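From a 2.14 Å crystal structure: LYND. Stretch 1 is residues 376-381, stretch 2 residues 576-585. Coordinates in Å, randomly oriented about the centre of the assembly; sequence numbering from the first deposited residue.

Stretch 1 (376-381) ANPLVH
Stretch 2 (576-585) PYFVQLQQFY

At the centre of this contact Leu 379, carried on an irregular loop, is laid against one side of a helix. Its CA lies 6.5 Å from the CA of Leu 581, the closest CA pair across the stretches, and its CA-to-CB bond points toward the helix. With chi1 at -60° (m) and chi2 at 159° (t), the side chain reaches residues two turns apart: CD1 lies 3.9 Å from CB of Phe 584, and CD2 lies 4.4 Å from CD1 of Tyr 577. Its CB also packs 4.3 Å from CD1 of Leu 581. Of the 343 Å² buried between the stretches, both sides summed, Leu 379 contributes 129 Å², the largest share.

Stretch 2 is helical, and the helix continues later in the chain, held by regular i to i+4 hydrogen bonds such as Leu 581 N to Tyr 577 O (3.0 Å) and Phe 584 N to Gln 580 O (3.0 Å). Its contacting residues, Tyr 577, Gln 580, Leu 581 and Phe 584, follow the familiar three-and-four spacing that gathers side chains on one helical face. Leu 581 (t, p) starts sideways, but its end comes nearer the loop.

Val 380, chi1 175° (t), widens the apolar patch although its CA-to-CB bond points sideways. Its CG2 is 4.0 Å from CD1 of Leu 581 and also 4.0 Å from CE2 of Phe 584, bridging the two. The CA-to-CB bond of Phe 584 points toward the loop, with chi1 174° and chi2 87°, its ring meeting Val 380 and Leu 379 obliquely.

Beyond this patch, Asn 377 places ND2 3.1 Å from CZ of Phe 584, a close approach that is also oblique to the ring. Its t rotamer, with chi2 at -22°, turns OD1 back onto its own loop, where it accepts a hydrogen bond from Leu 379 N (2.7 Å, 156°) and a weak one from Val 380 N (3.3 Å, 128°). The loop thereby braces itself. Phi/psi runs -83/111 at Asn 377, -87/4 at Pro 378, -103/-21 at Leu 379 and -128/122 at Val 380.

The polar link to the helix comes from Tyr 577. With chi1 175° and chi2 87°, its side chain starts sideways and then extends to the loop, where OH donates a short 2.6 Å hydrogen bond to Leu 379 O, which lies at the ring edge near its plane. Leu 379 thus supplies both the central apolar side chain and the backbone acceptor. The CA-to-CB bond of Gln 580 (m, t) points toward the loop, and the residue covers Leu 379 from the solvent-exposed side of the contact.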

# COMPACT_ATOMS: atom_id res chain seq x y z
N ALA B 376 11.82 -2.45 -11.23
CA ALA B 376 11.99 -2.49 -12.68
C ALA B 376 12.37 -3.89 -13.15
O ALA B 376 12.15 -4.24 -14.31
CB ALA B 376 13.02 -1.47 -13.12
N ASN B 377 12.96 -4.68 -12.25
CA ASN B 377 13.35 -6.06 -12.54
C ASN B 377 12.16 -6.99 -12.38
O ASN B 377 11.69 -7.22 -11.25
CB ASN B 377 14.48 -6.49 -11.59
CG ASN B 377 15.04 -7.86 -11.92
OD1 ASN B 377 14.39 -8.68 -12.56
ND2 ASN B 377 16.26 -8.12 -11.47
N PRO B 378 11.66 -7.55 -13.49
CA PRO B 378 10.51 -8.45 -13.37
C PRO B 378 10.87 -9.89 -13.09
O PRO B 378 9.96 -10.72 -13.05
CB PRO B 378 9.85 -8.36 -14.75
CG PRO B 378 10.94 -7.87 -15.69
CD PRO B 378 12.15 -7.49 -14.87
N LEU B 379 12.15 -10.18 -12.90
CA LEU B 379 12.62 -11.56 -12.75
C LEU B 379 12.94 -11.93 -11.31
O LEU B 379 12.96 -13.11 -10.96
CB LEU B 379 13.86 -11.78 -13.61
CG LEU B 379 13.63 -11.55 -15.10
CD1 LEU B 379 14.94 -11.28 -15.82
CD2 LEU B 379 12.91 -12.74 -15.71
N VAL B 380 13.18 -10.92 -10.49
CA VAL B 380 13.64 -11.13 -9.13
C VAL B 380 12.75 -10.38 -8.14
O VAL B 380 12.61 -9.15 -8.25
CB VAL B 380 15.13 -10.67 -9.03
CG1 VAL B 380 15.68 -10.75 -7.62
CG2 VAL B 380 16.01 -11.52 -9.97
N HIS B 381 12.14 -11.10 -7.19
CA HIS B 381 11.20 -10.53 -6.20
C HIS B 381 11.53 -11.06 -4.79
O HIS B 381 11.22 -12.21 -4.44
CB HIS B 381 9.75 -10.87 -6.63
CG HIS B 381 9.49 -10.54 -8.07
ND1 HIS B 381 9.31 -11.49 -9.05
CD2 HIS B 381 9.45 -9.34 -8.69
CE1 HIS B 381 9.14 -10.88 -10.22
NE2 HIS B 381 9.23 -9.58 -10.02
N PRO B 576 9.37 -20.47 -19.27
CA PRO B 576 10.35 -19.52 -19.83
C PRO B 576 11.20 -18.83 -18.75
O PRO B 576 12.28 -18.33 -19.05
CB PRO B 576 9.46 -18.51 -20.55
CG PRO B 576 8.19 -18.51 -19.77
CD PRO B 576 8.00 -19.92 -19.27
N TYR B 577 10.72 -18.84 -17.51
CA TYR B 577 11.35 -18.09 -16.43
C TYR B 577 12.76 -18.61 -16.06
O TYR B 577 13.66 -17.82 -15.75
CB TYR B 577 10.46 -18.14 -15.18
CG TYR B 577 11.09 -17.50 -13.96
CD1 TYR B 577 10.95 -16.14 -13.73
CD2 TYR B 577 11.81 -18.26 -13.05
CE1 TYR B 577 11.52 -15.55 -12.61
CE2 TYR B 577 12.39 -17.68 -11.93
CZ TYR B 577 12.24 -16.32 -11.72
OH TYR B 577 12.79 -15.73 -10.61
N PHE B 578 12.94 -19.92 -16.06
CA PHE B 578 14.24 -20.49 -15.73
C PHE B 578 15.31 -19.98 -16.69
O PHE B 578 16.40 -19.58 -16.27
CB PHE B 578 14.18 -22.02 -15.75
CG PHE B 578 13.17 -22.60 -14.80
CD1 PHE B 578 12.83 -21.95 -13.62
CD2 PHE B 578 12.55 -23.81 -15.09
CE1 PHE B 578 11.90 -22.49 -12.76
CE2 PHE B 578 11.62 -24.35 -14.22
CZ PHE B 578 11.30 -23.69 -13.06
N VAL B 579 14.98 -19.98 -17.98
CA VAL B 579 15.92 -19.57 -19.01
C VAL B 579 16.24 -18.08 -18.90
O VAL B 579 17.39 -17.67 -19.02
CB VAL B 579 15.36 -19.86 -20.40
CG1 VAL B 579 16.30 -19.33 -21.48
CG2 VAL B 579 15.16 -21.37 -20.60
N GLN B 580 15.21 -17.28 -18.68
CA GLN B 580 15.37 -15.84 -18.54
C GLN B 580 16.24 -15.48 -17.35
O GLN B 580 17.04 -14.55 -17.42
CB GLN B 580 14.01 -15.17 -18.37
CG GLN B 580 13.15 -15.18 -19.62
CD GLN B 580 11.74 -14.70 -19.35
OE1 GLN B 580 10.77 -15.40 -19.64
NE2 GLN B 580 11.61 -13.50 -18.78
N LEU B 581 16.10 -16.22 -16.26
CA LEU B 581 16.87 -15.94 -15.05
C LEU B 581 18.33 -16.29 -15.24
O LEU B 581 19.20 -15.55 -14.78
CB LEU B 581 16.31 -16.69 -13.86
CG LEU B 581 16.87 -16.28 -12.50
CD1 LEU B 581 16.53 -14.83 -12.16
CD2 LEU B 581 16.34 -17.20 -11.43
N GLN B 582 18.61 -17.41 -15.90
CA GLN B 582 19.98 -17.80 -16.22
C GLN B 582 20.68 -16.70 -17.00
O GLN B 582 21.84 -16.38 -16.74
CB GLN B 582 20.02 -19.09 -17.03
CG GLN B 582 19.79 -20.35 -16.21
CD GLN B 582 20.07 -21.60 -17.02
OE1 GLN B 582 19.40 -21.88 -18.02
NE2 GLN B 582 21.06 -22.38 -16.58
N GLN B 583 19.96 -16.12 -17.96
CA GLN B 583 20.51 -15.06 -18.79
C GLN B 583 20.75 -13.81 -17.95
O GLN B 583 21.77 -13.13 -18.09
CB GLN B 583 19.58 -14.74 -19.96
CG GLN B 583 20.08 -13.64 -20.89
CD GLN B 583 21.44 -13.95 -21.50
OE1 GLN B 583 21.73 -15.09 -21.85
NE2 GLN B 583 22.27 -12.93 -21.64
N PHE B 584 19.80 -13.51 -17.07
CA PHE B 584 19.93 -12.37 -16.18
C PHE B 584 21.16 -12.53 -15.28
O PHE B 584 21.86 -11.56 -14.99
CB PHE B 584 18.68 -12.23 -15.32
CG PHE B 584 18.80 -11.16 -14.27
CD1 PHE B 584 18.48 -9.85 -14.56
CD2 PHE B 584 19.24 -11.48 -12.99
CE1 PHE B 584 18.58 -8.87 -13.60
CE2 PHE B 584 19.34 -10.50 -12.02
CZ PHE B 584 19.03 -9.20 -12.33
N TYR B 585 21.41 -13.76 -14.82
CA TYR B 585 22.60 -14.06 -14.04
C TYR B 585 23.85 -13.85 -14.88
O TYR B 585 24.82 -13.24 -14.42
CB TYR B 585 22.54 -15.49 -13.51
CG TYR B 585 21.91 -15.58 -12.15
CD1 TYR B 585 20.56 -15.30 -11.97
CD2 TYR B 585 22.66 -15.93 -11.03
CE1 TYR B 585 19.98 -15.36 -10.73
CE2 TYR B 585 22.08 -16.00 -9.78
CZ TYR B 585 20.74 -15.71 -9.64
OH TYR B 585 20.14 -15.76 -8.40